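Local coordinates for protein glutamate receptor 1 (Adineta vaga, PDB 4IO3) that probably works as a glutamate-gated ion channel, here represented by its ligand-binding domain, a clamshell that holds an amino acid between two lobes, at residues S66-V71 / S90-I95. Numbering follows the deposited sequence. Where two conformers were deposited one is given.
Sequences SYTGLV and SARREI. With ASP (aspartic acid), chain C.
Arg92 and Tyr67 meet around the bound aspartate, a worked example of how ionotropic glutamate receptors read the alpha-carboxylate of an amino acid. The guanidinium faces that carboxylate end-on with a bidentate pair of bonds: Arg92 NH1 gives a nearly straight one (175°) to O of the ligand at 2.9 Å, and Arg92 NH2 a more bent one to OXT, also at 2.9 Å. Tyr67 lays one ring face against the ligand, whose CB sits 3.5 Å above the plane over the ring centre, while Tyr67 CB approaches Arg92 NH2 at 3.7 Å. At the far end of the ring, Tyr67 OH is hydrogen-bonded to Asp85 OD1 and Arg162 NH2. Because an alanine here would remove this ring, the ligand CB would probably lose its apolar floor and Asp85 and Arg162 their hydroxyl partner.

In the second shell, a water accepts from Arg92 NE at 2.9 Å and bonds to Thr68 OG1, lying in the guanidinium plane. Val71 CG2 packs over one face of the same group and reaches Arg92 CD at 4.0 Å. Extended from CG to NE (chi3 178°), the Arg92 chain carries the guanidinium from helix 90-93 to the carboxylate, and NH1 gives a further bond to the carbonyl of Thr87. Farther out, Val71 CG1 touches Ile95 CD1 at 3.9 Å.

Ser66 caps helix 67-75, its OG accepting from Gly69 N. This capped start carries Tyr67; Leu70 leans on the loop after strand 9-14, and Arg93 salt-bridges Asp222 on helix 218-230 of the second subunit, placing helix 90-93 between helix 67-75 and the neighbouring chain.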
ATOM      1  N   SER A  66     -17.943  13.591  -9.293  1.00 16.21           N
ATOM      2  CA  SER A  66     -17.684  12.715  -8.153  1.00 12.19           C
ATOM      3  C   SER A  66     -16.423  11.882  -8.385  1.00 14.60           C
ATOM      4  O   SER A  66     -15.891  11.868  -9.498  1.00 12.86           O
ATOM      5  CB  SER A  66     -18.839  11.764  -7.935  1.00 16.64           C
ATOM      6  OG  SER A  66     -18.952  10.846  -9.013  1.00 16.37           O
ATOM      7  N   TYR A  67     -15.952  11.191  -7.350  1.00 11.65           N
ATOM      8  CA  TYR A  67     -14.753  10.357  -7.503  1.00 10.87           C
ATOM      9  C   TYR A  67     -15.049   9.205  -8.473  1.00 11.63           C
ATOM     10  O   TYR A  67     -14.255   8.893  -9.378  1.00 11.77           O
ATOM     11  CB  TYR A  67     -14.191   9.885  -6.145  1.00  9.71           C
ATOM     12  CG  TYR A  67     -13.376  10.982  -5.520  1.00  9.63           C
ATOM     13  CD1 TYR A  67     -13.985  12.077  -4.928  1.00 11.61           C
ATOM     14  CD2 TYR A  67     -11.989  10.950  -5.586  1.00  9.84           C
ATOM     15  CE1 TYR A  67     -13.244  13.090  -4.403  1.00 12.84           C
ATOM     16  CE2 TYR A  67     -11.246  11.966  -5.082  1.00  9.21           C
ATOM     17  CZ  TYR A  67     -11.862  13.040  -4.498  1.00 10.19           C
ATOM     18  OH  TYR A  67     -11.086  14.068  -3.991  1.00 12.10           O
ATOM     19  N   THR A  68     -16.210   8.573  -8.328  1.00 10.89           N
ATOM     20  CA  THR A  68     -16.562   7.541  -9.281  1.00 12.80           C
ATOM     21  C   THR A  68     -16.724   8.119 -10.677  1.00 13.40           C
ATOM     22  O   THR A  68     -16.346   7.490 -11.674  1.00 11.94           O
ATOM     23  CB  THR A  68     -17.837   6.819  -8.832  1.00 20.85           C
ATOM     24  OG1 THR A  68     -17.544   6.158  -7.604  1.00 21.45           O
ATOM     25  CG2 THR A  68     -18.261   5.799  -9.879  1.00 26.15           C
ATOM     26  N   GLY A  69     -17.237   9.344 -10.752  1.00 13.17           N
ATOM     27  CA  GLY A  69     -17.403  10.026 -12.022  1.00 13.38           C
ATOM     28  C   GLY A  69     -16.090  10.268 -12.740  1.00 11.93           C
ATOM     29  O   GLY A  69     -15.976  10.093 -13.962  1.00 14.58           O
ATOM     30  N   LEU A  70     -15.082  10.636 -11.958  1.00 11.86           N
ATOM     31  CA  LEU A  70     -13.734  10.854 -12.479  1.00  9.74           C
ATOM     32  C   LEU A  70     -13.141   9.570 -13.057  1.00 10.90           C
ATOM     33  O   LEU A  70     -12.585   9.567 -14.152  1.00 12.92           O
ATOM     34  CB  LEU A  70     -12.838  11.426 -11.373  1.00 11.09           C
ATOM     35  CG  LEU A  70     -11.384  11.657 -11.805  1.00 13.23           C
ATOM     36  CD1 LEU A  70     -11.339  12.720 -12.908  1.00 17.47           C
ATOM     37  CD2 LEU A  70     -10.585  12.064 -10.585  1.00 13.08           C
ATOM     38  N   VAL A  71     -13.277   8.477 -12.318  1.00  9.76           N
ATOM     39  CA  VAL A  71     -12.804   7.185 -12.797  1.00  9.03           C
ATOM     40  C   VAL A  71     -13.530   6.819 -14.100  1.00 10.26           C
ATOM     41  O   VAL A  71     -12.921   6.406 -15.064  1.00 11.97           O
ATOM     42  CB  VAL A  71     -13.022   6.105 -11.708  1.00  9.43           C
ATOM     43  CG1 VAL A  71     -12.800   4.707 -12.267  1.00 12.11           C
ATOM     44  CG2 VAL A  71     -12.117   6.341 -10.498  1.00  9.56           C
ATOM     45  N   SER A  90     -11.899  -2.704  -5.710  0.60  8.47           N
ATOM     46  CA  SER A  90     -12.147  -3.836  -6.582  0.60  9.46           C
ATOM     47  C   SER A  90     -13.087  -3.473  -7.729  0.60 10.59           C
ATOM     48  O   SER A  90     -12.827  -3.795  -8.879  0.60 10.67           O
ATOM     49  CB  SER A  90     -12.721  -4.995  -5.801  0.60 14.37           C
ATOM     50  OG  SER A  90     -12.770  -6.122  -6.634  0.60 14.57           O
ATOM     51  N   ALA A  91     -14.173  -2.785  -7.409  1.00 13.13           N
ATOM     52  CA  ALA A  91     -15.127  -2.410  -8.429  1.00 12.66           C
ATOM     53  C   ALA A  91     -14.509  -1.479  -9.477  1.00  9.34           C
ATOM     54  O   ALA A  91     -14.797  -1.612 -10.683  1.00 12.50           O
ATOM     55  CB  ALA A  91     -16.345  -1.767  -7.798  1.00 10.54           C
ATOM     56  N   ARG A  92     -13.693  -0.519  -9.042  1.00  9.96           N
ATOM     57  CA  ARG A  92     -13.048   0.389  -9.991  1.00  9.90           C
ATOM     58  C   ARG A  92     -12.043  -0.370 -10.859  1.00  7.94           C
ATOM     59  O   ARG A  92     -11.884  -0.078 -12.035  1.00  8.34           O
ATOM     60  CB  ARG A  92     -12.376   1.561  -9.275  1.00  9.90           C
ATOM     61  CG  ARG A  92     -13.362   2.528  -8.691  1.00  9.38           C
ATOM     62  CD  ARG A  92     -12.743   3.496  -7.712  1.00  8.54           C
ATOM     63  NE  ARG A  92     -13.759   4.433  -7.226  1.00  9.64           N
ATOM     64  CZ  ARG A  92     -13.517   5.395  -6.350  1.00 11.15           C
ATOM     65  NH1 ARG A  92     -12.289   5.564  -5.868  1.00  8.15           N
ATOM     66  NH2 ARG A  92     -14.515   6.194  -5.960  1.00 11.15           N
ATOM     67  N   ARG A  93     -11.352  -1.344 -10.262  1.00  8.43           N
ATOM     68  CA  ARG A  93     -10.329  -2.116 -10.991  1.00 10.34           C
ATOM     69  C   ARG A  93     -10.936  -2.934 -12.138  1.00 11.62           C
ATOM     70  O   ARG A  93     -10.244  -3.304 -13.091  1.00 10.07           O
ATOM     71  CB  ARG A  93      -9.574  -3.042 -10.032  1.00  8.76           C
ATOM     72  CG  ARG A  93      -8.414  -3.845 -10.639  1.00  8.39           C
ATOM     73  CD  ARG A  93      -7.306  -2.934 -11.128  1.00  8.50           C
ATOM     74  NE  ARG A  93      -6.301  -3.692 -11.845  1.00 10.56           N
ATOM     75  CZ  ARG A  93      -6.363  -3.994 -13.141  1.00 11.77           C
ATOM     76  NH1 ARG A  93      -7.372  -3.573 -13.915  1.00 12.17           N
ATOM     77  NH2 ARG A  93      -5.353  -4.684 -13.691  1.00 14.36           N
ATOM     78  N   GLU A  94     -12.243  -3.182 -12.088  1.00 11.26           N
ATOM     79  CA  GLU A  94     -12.905  -3.822 -13.213  1.00 11.69           C
ATOM     80  C   GLU A  94     -12.829  -2.974 -14.480  1.00 13.06           C
ATOM     81  O   GLU A  94     -12.875  -3.538 -15.579  1.00 15.92           O
ATOM     82  CB  GLU A  94     -14.374  -4.113 -12.906  1.00 13.78           C
ATOM     83  CG  GLU A  94     -14.604  -5.134 -11.847  1.00 18.55           C
ATOM     84  CD  GLU A  94     -14.421  -6.565 -12.326  1.00 26.90           C
ATOM     85  OE1 GLU A  94     -14.030  -6.792 -13.501  1.00 29.14           O
ATOM     86  OE2 GLU A  94     -14.690  -7.476 -11.506  1.00 31.69           O
ATOM     87  N   ILE A  95     -12.797  -1.632 -14.339  1.00 10.90           N
ATOM     88  CA  ILE A  95     -12.919  -0.746 -15.491  1.00 10.93           C
ATOM     89  C   ILE A  95     -11.709   0.114 -15.824  1.00 12.53           C
ATOM     90  O   ILE A  95     -11.638   0.659 -16.921  1.00 12.99           O
ATOM     91  CB  ILE A  95     -14.170   0.148 -15.415  1.00 15.94           C
ATOM     92  CG1 ILE A  95     -14.185   0.995 -14.149  1.00 15.15           C
ATOM     93  CG2 ILE A  95     -15.415  -0.726 -15.483  1.00 19.99           C
ATOM     94  CD1 ILE A  95     -15.110   2.231 -14.256  1.00 18.47           C
TER
HETATM   95  N   ASP C 301     -10.911   8.660  -1.661  1.00  9.43           N
HETATM   96  CA  ASP C 301     -12.365   8.689  -1.970  1.00  9.62           C
HETATM   97  C   ASP C 301     -12.640   7.996  -3.281  1.00 13.10           C
HETATM   98  O   ASP C 301     -11.717   7.731  -4.104  1.00  8.81           O
HETATM   99  CB  ASP C 301     -12.906  10.129  -2.058  1.00 10.16           C
HETATM  100  CG  ASP C 301     -13.164  10.742  -0.704  1.00 18.73           C
HETATM  101  OD1 ASP C 301     -13.014  11.998  -0.570  1.00 16.71           O
HETATM  102  OD2 ASP C 301     -13.533   9.987   0.232  1.00 12.93           O
HETATM  103  OXT ASP C 301     -13.811   7.698  -3.553  1.00 11.23           O
HETATM  104  O   HOH W   1     -16.447   3.869  -8.116  1.00 23.49           O